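Local coordinates for xylose isomerase-like TIM barrel (Anabaena variabilis ATCC 29413, PDB 2QW5), which binds zinc and d-xylose at one end of a TIM barrel and may act as a sugar or sugar-phosphate isomerase or epimerase, at residues A[213-218]-A[232-237]; A[228-233]-A[268-273]. All blocks are in the same frame, centred on the assembly; numbering follows the deposited sequence.

In the fold
After five strands of the eight-stranded parallel barrel the chain reaches the sixth, 211-216, then the short helix 217-223 and helix 227-240 on the outside. Contact 1 folds that second helix back on its own strand, closing a loop of 13 residues that is mostly helical. Contact 2 opens before that loop has ended, on the preceding turns of the same helix; the chain then passes through strand 243-248 to helix 263-273. Because both contacts draw on helix 227-240, they share T232 and Q233, and their loops overlap. One ties barrel wall to outer layer, the other joins neighbouring helices of that layer. They meet where I215 CG2 packs on F230 CE1 and V234 on helix 263-273.

Contact 1 of 2, residues A[213-218]-A[232-237]; sequences VVIDSA and TQVEYL. With ZN (zinc ion), chain D.
V234 is the first residue of helix segment 232-237 to meet the strand: its CG2 methyl lies 4.0 Å from I215 CD1, the two side chains running obliquely past each other. I215 owes this reach to an extended outer chain (chi2 173°), which carries CD1 out from the barrel wall toward the helix. One turn further on, L237 closes the other half of the contact. Its isobutyl fork and the isopropyl fork of V213 face each other tip to tip, L237 CD1 standing 3.6 Å from V213 CG2 and L237 CD2 3.9 Å from V213 CG1, so that each methyl has its own opposite number. L237 CD1 is also 4.4 Å from I215 CD1, which bridges V234 and L237. The contact is wholly apolar and buried. The axes of strand 213-216 and helix segment 232-237 approach to 11.3 Å and run roughly antiparallel, at 152°, as expected when a barrel helix returns along the strand before it. V213 and I215 alternate with V214 and D216, whose side chains turn the other way. At the C-terminal end of the strand D216 OD2 binds zinc at 2.3 Å, together with E183, Q247, E281 and a water, while D216 OD1 accepts a weak N-capping bond from A218 N at 2.8 Å as the next helix starts. Strand 243-248 lies next to this strand, hydrogen-bonded to the backbone of I215 through Y245 and Q247 and touching V234 through L243; helix 196-203 covers V213 with L199 and L203, and helix 263-273 reaches I215 through F266 and V234 through I270.

Contact 2 of 2, residues A[228-233]-A[268-273]; sequences EIFKTQ and TPIVKV
F230 is the main side chain that helix segment 228-233 sends across to helix segment 268-273. With CG anti to the backbone N (chi1 178°), the ring swings out from the helix toward its neighbour and meets two residues there. P269 CG approaches it obliquely, 4.0 Å from F230 CE2, and the two side chains cross at about a right angle. I270 comes to the ring's edge instead, near its plane, where its CD1 methyl stands 4.0 Å from F230 CZ. The ring has further neighbours: F266 meets it with planes about 15° apart, and W260 of the second subunit meets it edge-to-face, so this packing lies beside the subunit interface. These two helices are successive members of the outer layer of the TIM barrel, linked through strand 243-248, and as such they run nearly parallel: the segments' axes diverge by only 13° at a separation of 9.7 Å. K231, next along, covers the outer flank of P269 with its aliphatic part, K231 CG lying 4.1 Å from P269 CB; lysine and phenylalanine thus meet neighbouring sides of the proline, at CB and CG. The helix is kinked at this proline, whose N has no hydrogen to give and makes no bond to the turn before. Beyond CG the lysine is fully extended and runs on along the exposed outer side, leaving K231 NZ 4.6 Å from K272 NZ, a like-charged pair that probably repels mildly.

Contact 1 of 2, residues A[213-218]-A[232-237]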
# COMPACT_ATOMS: atom_id res chain seq x y z
N VAL A 213 7.92 -21.00 25.83
CA VAL A 213 6.91 -19.99 25.49
C VAL A 213 6.79 -18.85 26.47
O VAL A 213 7.13 -18.98 27.65
CB VAL A 213 5.48 -20.65 25.37
CG1 VAL A 213 5.55 -21.96 24.64
CG2 VAL A 213 4.85 -20.89 26.69
N VAL A 214 6.29 -17.74 25.94
CA VAL A 214 5.76 -16.66 26.75
C VAL A 214 4.25 -16.68 26.43
O VAL A 214 3.88 -16.83 25.25
CB VAL A 214 6.35 -15.28 26.45
CG1 VAL A 214 6.45 -14.99 24.93
CG2 VAL A 214 5.57 -14.22 27.22
N ILE A 215 3.41 -16.60 27.46
CA ILE A 215 1.97 -16.43 27.30
C ILE A 215 1.69 -14.98 27.67
O ILE A 215 1.97 -14.58 28.78
CB ILE A 215 1.14 -17.38 28.19
CG1 ILE A 215 1.51 -18.86 27.95
CG2 ILE A 215 -0.38 -17.16 27.90
CD1 ILE A 215 0.83 -19.78 28.91
N ASP A 216 1.15 -14.23 26.70
CA ASP A 216 0.77 -12.81 26.81
C ASP A 216 -0.76 -12.82 26.78
O ASP A 216 -1.35 -13.36 25.81
CB ASP A 216 1.36 -12.06 25.63
CG ASP A 216 0.88 -10.60 25.50
OD1 ASP A 216 -0.33 -10.33 25.60
OD2 ASP A 216 1.73 -9.75 25.21
N SER A 217 -1.40 -12.24 27.80
CA SER A 217 -2.86 -12.25 27.95
C SER A 217 -3.61 -11.57 26.79
O SER A 217 -4.68 -12.06 26.41
CB SER A 217 -3.27 -11.60 29.27
OG SER A 217 -2.85 -10.23 29.35
N ALA A 218 -3.05 -10.48 26.23
CA ALA A 218 -3.67 -9.80 25.05
C ALA A 218 -3.78 -10.75 23.86
O ALA A 218 -4.86 -10.87 23.26
CB ALA A 218 -2.87 -8.56 24.65
N THR A 232 -5.60 -26.59 30.12
CA THR A 232 -4.90 -27.79 29.68
C THR A 232 -3.53 -27.46 29.04
O THR A 232 -2.54 -28.22 29.21
CB THR A 232 -5.69 -28.64 28.65
OG1 THR A 232 -5.77 -27.96 27.38
CG2 THR A 232 -7.04 -28.97 29.14
N GLN A 233 -3.49 -26.38 28.24
CA GLN A 233 -2.25 -25.93 27.60
C GLN A 233 -1.24 -25.43 28.65
O GLN A 233 -0.05 -25.76 28.57
CB GLN A 233 -2.56 -24.85 26.54
CG GLN A 233 -3.35 -25.36 25.36
CD GLN A 233 -3.93 -24.27 24.44
OE1 GLN A 233 -4.32 -23.17 24.88
NE2 GLN A 233 -4.04 -24.60 23.16
N VAL A 234 -1.70 -24.64 29.63
CA VAL A 234 -0.83 -24.18 30.73
C VAL A 234 -0.21 -25.36 31.51
O VAL A 234 1.02 -25.43 31.71
CB VAL A 234 -1.55 -23.18 31.70
CG1 VAL A 234 -0.71 -22.94 32.93
CG2 VAL A 234 -1.82 -21.87 31.01
N GLU A 235 -1.06 -26.30 31.93
CA GLU A 235 -0.59 -27.49 32.66
C GLU A 235 0.41 -28.31 31.81
O GLU A 235 1.41 -28.78 32.34
CB GLU A 235 -1.79 -28.34 33.14
CG GLU A 235 -2.68 -27.60 34.18
CD GLU A 235 -4.08 -28.24 34.44
OE1 GLU A 235 -4.55 -29.14 33.68
OE2 GLU A 235 -4.72 -27.79 35.42
N TYR A 236 0.15 -28.45 30.51
CA TYR A 236 1.05 -29.18 29.61
C TYR A 236 2.43 -28.50 29.52
O TYR A 236 3.46 -29.14 29.60
CB TYR A 236 0.43 -29.32 28.22
CG TYR A 236 1.35 -29.95 27.22
CD1 TYR A 236 1.63 -31.31 27.28
CD2 TYR A 236 1.99 -29.19 26.22
CE1 TYR A 236 2.49 -31.91 26.37
CE2 TYR A 236 2.86 -29.79 25.30
CZ TYR A 236 3.09 -31.15 25.38
OH TYR A 236 3.95 -31.76 24.51
N LEU A 237 2.43 -27.18 29.34
CA LEU A 237 3.68 -26.43 29.21
C LEU A 237 4.53 -26.53 30.45
O LEU A 237 5.75 -26.73 30.32
CB LEU A 237 3.41 -24.96 28.80
CG LEU A 237 2.95 -24.84 27.33
CD1 LEU A 237 2.33 -23.49 27.06
CD2 LEU A 237 4.09 -25.15 26.32
ZN ZN D . 3.77 -9.42 24.23
O HOH W 1 3.34 -8.43 22.51

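Contact 2 of 2, residues A[228-233]-A[268-273]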
# COMPACT_ATOMS: atom_id res chain seq x y z
N GLU A 228 -11.05 -23.28 29.31
CA GLU A 228 -10.92 -24.73 29.54
C GLU A 228 -9.74 -25.31 28.78
O GLU A 228 -8.91 -26.01 29.37
CB GLU A 228 -12.20 -25.55 29.24
CG GLU A 228 -13.40 -25.23 30.10
CD GLU A 228 -14.14 -23.94 29.71
OE1 GLU A 228 -13.97 -23.41 28.57
OE2 GLU A 228 -14.90 -23.45 30.58
N ILE A 229 -9.67 -25.03 27.48
CA ILE A 229 -8.55 -25.46 26.64
C ILE A 229 -7.25 -24.78 27.12
O ILE A 229 -6.24 -25.43 27.24
CB ILE A 229 -8.83 -25.18 25.16
CG1 ILE A 229 -9.96 -26.13 24.69
CG2 ILE A 229 -7.56 -25.34 24.31
CD1 ILE A 229 -10.65 -25.69 23.40
N PHE A 230 -7.31 -23.50 27.47
CA PHE A 230 -6.14 -22.79 27.99
C PHE A 230 -5.49 -23.40 29.25
O PHE A 230 -4.25 -23.50 29.32
CB PHE A 230 -6.52 -21.35 28.28
CG PHE A 230 -5.40 -20.54 28.87
CD1 PHE A 230 -4.27 -20.25 28.11
CD2 PHE A 230 -5.49 -20.04 30.18
CE1 PHE A 230 -3.25 -19.47 28.64
CE2 PHE A 230 -4.48 -19.28 30.70
CZ PHE A 230 -3.35 -19.00 29.94
N LYS A 231 -6.33 -23.83 30.19
CA LYS A 231 -5.90 -24.50 31.41
C LYS A 231 -5.11 -25.79 31.07
O LYS A 231 -4.08 -26.05 31.69
CB LYS A 231 -7.12 -24.77 32.33
CG LYS A 231 -6.76 -25.41 33.68
CD LYS A 231 -7.93 -25.65 34.66
CE LYS A 231 -7.45 -26.56 35.83
NZ LYS A 231 -8.43 -26.76 36.93
N THR A 232 -5.60 -26.59 30.12
CA THR A 232 -4.90 -27.79 29.68
C THR A 232 -3.53 -27.46 29.04
O THR A 232 -2.54 -28.22 29.21
CB THR A 232 -5.69 -28.64 28.65
OG1 THR A 232 -5.77 -27.96 27.38
CG2 THR A 232 -7.04 -28.97 29.14
N GLN A 233 -3.49 -26.38 28.24
CA GLN A 233 -2.25 -25.93 27.60
C GLN A 233 -1.24 -25.43 28.65
O GLN A 233 -0.05 -25.76 28.57
CB GLN A 233 -2.56 -24.85 26.54
CG GLN A 233 -3.35 -25.36 25.36
CD GLN A 233 -3.93 -24.27 24.44
OE1 GLN A 233 -4.32 -23.17 24.88
NE2 GLN A 233 -4.04 -24.60 23.16
N THR A 268 -5.21 -17.70 37.25
CA THR A 268 -5.36 -18.84 38.18
C THR A 268 -4.55 -20.08 37.76
O THR A 268 -3.76 -20.56 38.56
CB THR A 268 -6.82 -19.17 38.48
OG1 THR A 268 -7.39 -18.04 39.15
CG2 THR A 268 -6.93 -20.43 39.34
N PRO A 269 -4.71 -20.57 36.50
CA PRO A 269 -3.91 -21.74 36.12
C PRO A 269 -2.40 -21.51 36.06
O PRO A 269 -1.63 -22.45 36.33
CB PRO A 269 -4.48 -22.13 34.75
CG PRO A 269 -5.21 -20.94 34.26
CD PRO A 269 -5.65 -20.17 35.44
N ILE A 270 -1.99 -20.29 35.74
CA ILE A 270 -0.59 -19.93 35.61
C ILE A 270 0.10 -19.87 36.97
O ILE A 270 1.16 -20.47 37.14
CB ILE A 270 -0.40 -18.57 34.87
CG1 ILE A 270 -0.79 -18.72 33.38
CG2 ILE A 270 1.04 -18.07 34.99
CD1 ILE A 270 -0.91 -17.39 32.62
N VAL A 271 -0.50 -19.15 37.92
CA VAL A 271 0.11 -19.01 39.27
C VAL A 271 0.32 -20.38 39.99
O VAL A 271 1.24 -20.51 40.76
CB VAL A 271 -0.60 -17.96 40.18
CG1 VAL A 271 -0.60 -16.59 39.50
CG2 VAL A 271 -1.99 -18.39 40.52
N LYS A 272 -0.50 -21.38 39.68
CA LYS A 272 -0.32 -22.73 40.21
C LYS A 272 0.99 -23.39 39.81
O LYS A 272 1.51 -24.14 40.61
CB LYS A 272 -1.46 -23.66 39.78
CG LYS A 272 -2.77 -23.34 40.49
CD LYS A 272 -4.03 -24.10 39.99
CE LYS A 272 -5.29 -23.53 40.71
NZ LYS A 272 -6.58 -24.11 40.24
N VAL A 273 1.48 -23.14 38.60
CA VAL A 273 2.68 -23.80 38.05
C VAL A 273 3.87 -22.93 37.64
O VAL A 273 4.89 -23.46 37.26
CB VAL A 273 2.31 -24.64 36.80
CG1 VAL A 273 1.13 -25.59 37.12
CG2 VAL A 273 1.95 -23.73 35.60